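Local coordinates for protein xenavidin (Xenopus tropicalis, PDB 2UZ2) that binds biotin as a frog member of the avidin family, a glycoprotein that assembles into a tetramer of eight-stranded beta-barrels, at residues B[5-9]-B[55-61]. Residue numbers count along the deposited sequence, not the author numbering.
Sequences KCNLQ and QKLTEKP
At one end of the avidin beta-barrel, N-terminal loop 5-9 packs against loop 55-61 between strands 49-55 and 62-68. CA atoms are 3.9 Å apart at Lys5-Glu59 and 8.2 Å at Leu8-Gln55. The Cys6 (m) disulfide to Cys82 ties 5-9 to strand 75-84; Pro61 pairs by backbone with the same Cys82. Cys6 SG packs 3.5 Å from Pro61 CD. Positive phi at Asn7 (62/90) turns the chain: CB of Cys6 and Leu8 points toward 55-61, that of Asn7 away. Leu8 (m, t) sets CG 3.4 Å from Gln55 OE1 and CD2 4.5 Å from Pro61 CG. Gln55 (p, t) donates NE2 to Lys56 O (2.8 Å). Lys60 (left-handed, 49/62) points CB away; NZ hydrogen-bonds Glu103 O of the second subunit. Water joins Cys6 N (2.8 Å), Asn7 N (2.6 Å) and Gln55 NE2 (3.2 Å). Another links Cys6 N (weak, 3.5 Å) to Thr58 O (2.5 Å). Lys5 (m, t, chi3 146°, t) hydrogen-bonds weakly from NZ to Leu57 O (3.4 Å); water bridges NZ (2.8 Å) and Leu57 O (2.9 Å).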
ATOM      1  N   LYS B   5       9.766   1.713 -26.200  1.00 14.34           N
ATOM      2  CA  LYS B   5       8.902   0.507 -25.971  1.00 15.00           C
ATOM      3  C   LYS B   5       9.730  -0.605 -25.280  1.00 14.77           C
ATOM      4  O   LYS B   5      10.954  -0.495 -25.207  1.00 14.21           O
ATOM      5  CB  LYS B   5       8.264   0.098 -27.307  1.00 14.64           C
ATOM      6  CG  LYS B   5       7.417   1.261 -27.887  1.00 15.05           C
ATOM      7  CD  LYS B   5       6.739   0.944 -29.196  1.00 16.58           C
ATOM      8  CE  LYS B   5       5.374   1.641 -29.302  1.00 18.09           C
ATOM      9  NZ  LYS B   5       4.465   0.918 -30.258  1.00 17.30           N
ATOM     10  N   CYS B   6       9.105  -1.647 -24.717  1.00 15.02           N
ATOM     11  CA  CYS B   6       9.906  -2.559 -23.857  1.00 14.34           C
ATOM     12  C   CYS B   6      10.140  -4.039 -24.155  1.00 13.28           C
ATOM     13  O   CYS B   6      11.239  -4.548 -23.908  1.00 13.69           O
ATOM     14  CB  CYS B   6       9.474  -2.414 -22.410  1.00 14.75           C
ATOM     15  SG  CYS B   6      10.258  -0.954 -21.789  1.00 17.15           S
ATOM     16  N   ASN B   7       9.118  -4.710 -24.667  1.00 10.31           N
ATOM     17  CA  ASN B   7       9.070  -6.158 -24.712  1.00  7.79           C
ATOM     18  C   ASN B   7       9.093  -6.738 -23.322  1.00  6.12           C
ATOM     19  O   ASN B   7      10.158  -6.961 -22.686  1.00  7.07           O
ATOM     20  CB  ASN B   7      10.128  -6.797 -25.605  1.00  6.45           C
ATOM     21  CG  ASN B   7      10.205  -6.151 -26.935  1.00  6.74           C
ATOM     22  OD1 ASN B   7      11.299  -5.916 -27.442  1.00  3.70           O
ATOM     23  ND2 ASN B   7       9.051  -5.873 -27.535  1.00  9.71           N
ATOM     24  N   LEU B   8       7.899  -6.910 -22.802  1.00  3.84           N
ATOM     25  CA  LEU B   8       7.794  -7.551 -21.514  1.00  2.30           C
ATOM     26  C   LEU B   8       7.997  -9.064 -21.655  1.00  2.00           C
ATOM     27  O   LEU B   8       8.196  -9.736 -20.656  1.00  2.00           O
ATOM     28  CB  LEU B   8       6.447  -7.249 -20.875  1.00  2.08           C
ATOM     29  CG  LEU B   8       6.214  -5.764 -20.528  1.00  3.90           C
ATOM     30  CD1 LEU B   8       5.014  -5.743 -19.636  1.00  5.68           C
ATOM     31  CD2 LEU B   8       7.384  -5.081 -19.870  1.00  8.96           C
ATOM     32  N   GLN B   9       7.937  -9.598 -22.879  1.00  2.00           N
ATOM     33  CA  GLN B   9       8.209 -11.039 -23.078  1.00  2.00           C
ATOM     34  C   GLN B   9       9.559 -11.466 -22.513  1.00  2.00           C
ATOM     35  O   GLN B   9      10.553 -10.703 -22.556  1.00  2.44           O
ATOM     36  CB  GLN B   9       8.224 -11.422 -24.568  1.00  2.00           C
ATOM     37  CG  GLN B   9       6.917 -11.254 -25.238  1.00  2.00           C
ATOM     38  CD  GLN B   9       6.800  -9.913 -25.972  1.00  2.00           C
ATOM     39  OE1 GLN B   9       7.374  -8.908 -25.553  1.00  2.00           O
ATOM     40  NE2 GLN B   9       6.054  -9.898 -27.051  1.00  2.00           N
ATOM     41  N   GLN B  55      -0.351  -5.079 -20.456  1.00  2.00           N
ATOM     42  CA  GLN B  55       0.521  -3.918 -20.575  1.00  2.00           C
ATOM     43  C   GLN B  55      -0.058  -2.934 -21.552  1.00  2.00           C
ATOM     44  O   GLN B  55      -0.801  -3.334 -22.471  1.00  2.00           O
ATOM     45  CB  GLN B  55       1.934  -4.312 -21.019  1.00  2.00           C
ATOM     46  CG  GLN B  55       2.057  -4.883 -22.436  1.00  2.00           C
ATOM     47  CD  GLN B  55       3.466  -4.881 -22.977  1.00  2.00           C
ATOM     48  OE1 GLN B  55       4.041  -5.949 -23.178  1.00  3.80           O
ATOM     49  NE2 GLN B  55       4.038  -3.699 -23.241  1.00  2.00           N
ATOM     50  N   LYS B  56       0.316  -1.681 -21.376  1.00  2.00           N
ATOM     51  CA  LYS B  56       0.207  -0.712 -22.472  1.00  2.00           C
ATOM     52  C   LYS B  56       1.275  -0.995 -23.512  1.00  2.00           C
ATOM     53  O   LYS B  56       2.381  -1.407 -23.166  1.00  2.00           O
ATOM     54  CB  LYS B  56       0.382   0.705 -21.983  1.00  2.00           C
ATOM     55  CG  LYS B  56      -0.496   1.052 -20.843  1.00  4.44           C
ATOM     56  CD  LYS B  56      -1.945   1.064 -21.213  1.00  5.45           C
ATOM     57  CE  LYS B  56      -2.749   1.049 -19.982  1.00  6.22           C
ATOM     58  NZ  LYS B  56      -4.249   1.248 -20.135  1.00  2.59           N
ATOM     59  N   LEU B  57       0.950  -0.765 -24.782  1.00  2.00           N
ATOM     60  CA  LEU B  57       1.922  -0.979 -25.866  1.00  2.00           C
ATOM     61  C   LEU B  57       2.536   0.361 -26.298  1.00  2.00           C
ATOM     62  O   LEU B  57       2.571   0.709 -27.446  1.00  3.93           O
ATOM     63  CB  LEU B  57       1.260  -1.765 -27.009  1.00  2.00           C
ATOM     64  CG  LEU B  57       0.980  -3.216 -26.585  1.00  2.00           C
ATOM     65  CD1 LEU B  57       0.043  -3.883 -27.585  1.00  2.79           C
ATOM     66  CD2 LEU B  57       2.274  -4.030 -26.511  1.00  2.00           C
ATOM     67  N   THR B  58       3.054   1.080 -25.306  1.00  4.67           N
ATOM     68  CA  THR B  58       3.561   2.426 -25.458  1.00  6.11           C
ATOM     69  C   THR B  58       5.038   2.422 -25.106  1.00  4.90           C
ATOM     70  O   THR B  58       5.558   1.434 -24.589  1.00  4.31           O
ATOM     71  CB  THR B  58       2.866   3.391 -24.408  1.00  7.26           C
ATOM     72  OG1 THR B  58       3.168   2.979 -23.079  1.00 10.92           O
ATOM     73  CG2 THR B  58       1.343   3.451 -24.621  1.00 10.45           C
ATOM     74  N   GLU B  59       5.705   3.553 -25.344  1.00  5.24           N
ATOM     75  CA  GLU B  59       7.007   3.741 -24.764  1.00  4.68           C
ATOM     76  C   GLU B  59       6.827   3.696 -23.252  1.00  3.79           C
ATOM     77  O   GLU B  59       5.816   4.157 -22.709  1.00  5.16           O
ATOM     78  CB  GLU B  59       7.601   5.091 -25.118  1.00  4.74           C
ATOM     79  CG  GLU B  59       9.083   5.164 -24.737  1.00 10.27           C
ATOM     80  CD  GLU B  59       9.793   6.419 -25.206  1.00 15.91           C
ATOM     81  OE1 GLU B  59       9.178   7.242 -25.925  1.00 18.78           O
ATOM     82  OE2 GLU B  59      10.987   6.575 -24.858  1.00 18.68           O
ATOM     83  N   LYS B  60       7.814   3.120 -22.591  1.00  2.26           N
ATOM     84  CA  LYS B  60       7.853   3.014 -21.136  1.00  2.00           C
ATOM     85  C   LYS B  60       6.523   2.469 -20.592  1.00  2.00           C
ATOM     86  O   LYS B  60       5.821   3.130 -19.825  1.00  2.00           O
ATOM     87  CB  LYS B  60       8.237   4.351 -20.501  1.00  2.00           C
ATOM     88  CG  LYS B  60       9.576   4.870 -20.986  1.00  2.40           C
ATOM     89  CD  LYS B  60       9.806   6.283 -20.471  1.00  6.22           C
ATOM     90  CE  LYS B  60      11.031   6.889 -21.102  1.00  8.23           C
ATOM     91  NZ  LYS B  60      10.737   8.282 -21.532  1.00 13.80           N
ATOM     92  N   PRO B  61       6.181   1.246 -20.993  1.00  2.00           N
ATOM     93  CA  PRO B  61       4.841   0.745 -20.742  1.00  2.00           C
ATOM     94  C   PRO B  61       4.558   0.505 -19.247  1.00  2.00           C
ATOM     95  O   PRO B  61       5.379  -0.071 -18.538  1.00  2.00           O
ATOM     96  CB  PRO B  61       4.833  -0.599 -21.488  1.00  2.00           C
ATOM     97  CG  PRO B  61       6.266  -1.069 -21.461  1.00  2.00           C
ATOM     98  CD  PRO B  61       7.023   0.244 -21.677  1.00  2.00           C
TER
HETATM   99  O   HOH W   1       1.775   0.271 -30.171  1.00 18.79           O
HETATM  100  O   HOH W   2       6.911  -3.372 -24.547  1.00  2.00           O
HETATM  101  O   HOH W   3       5.708  -1.041 -25.182  1.00  2.96           O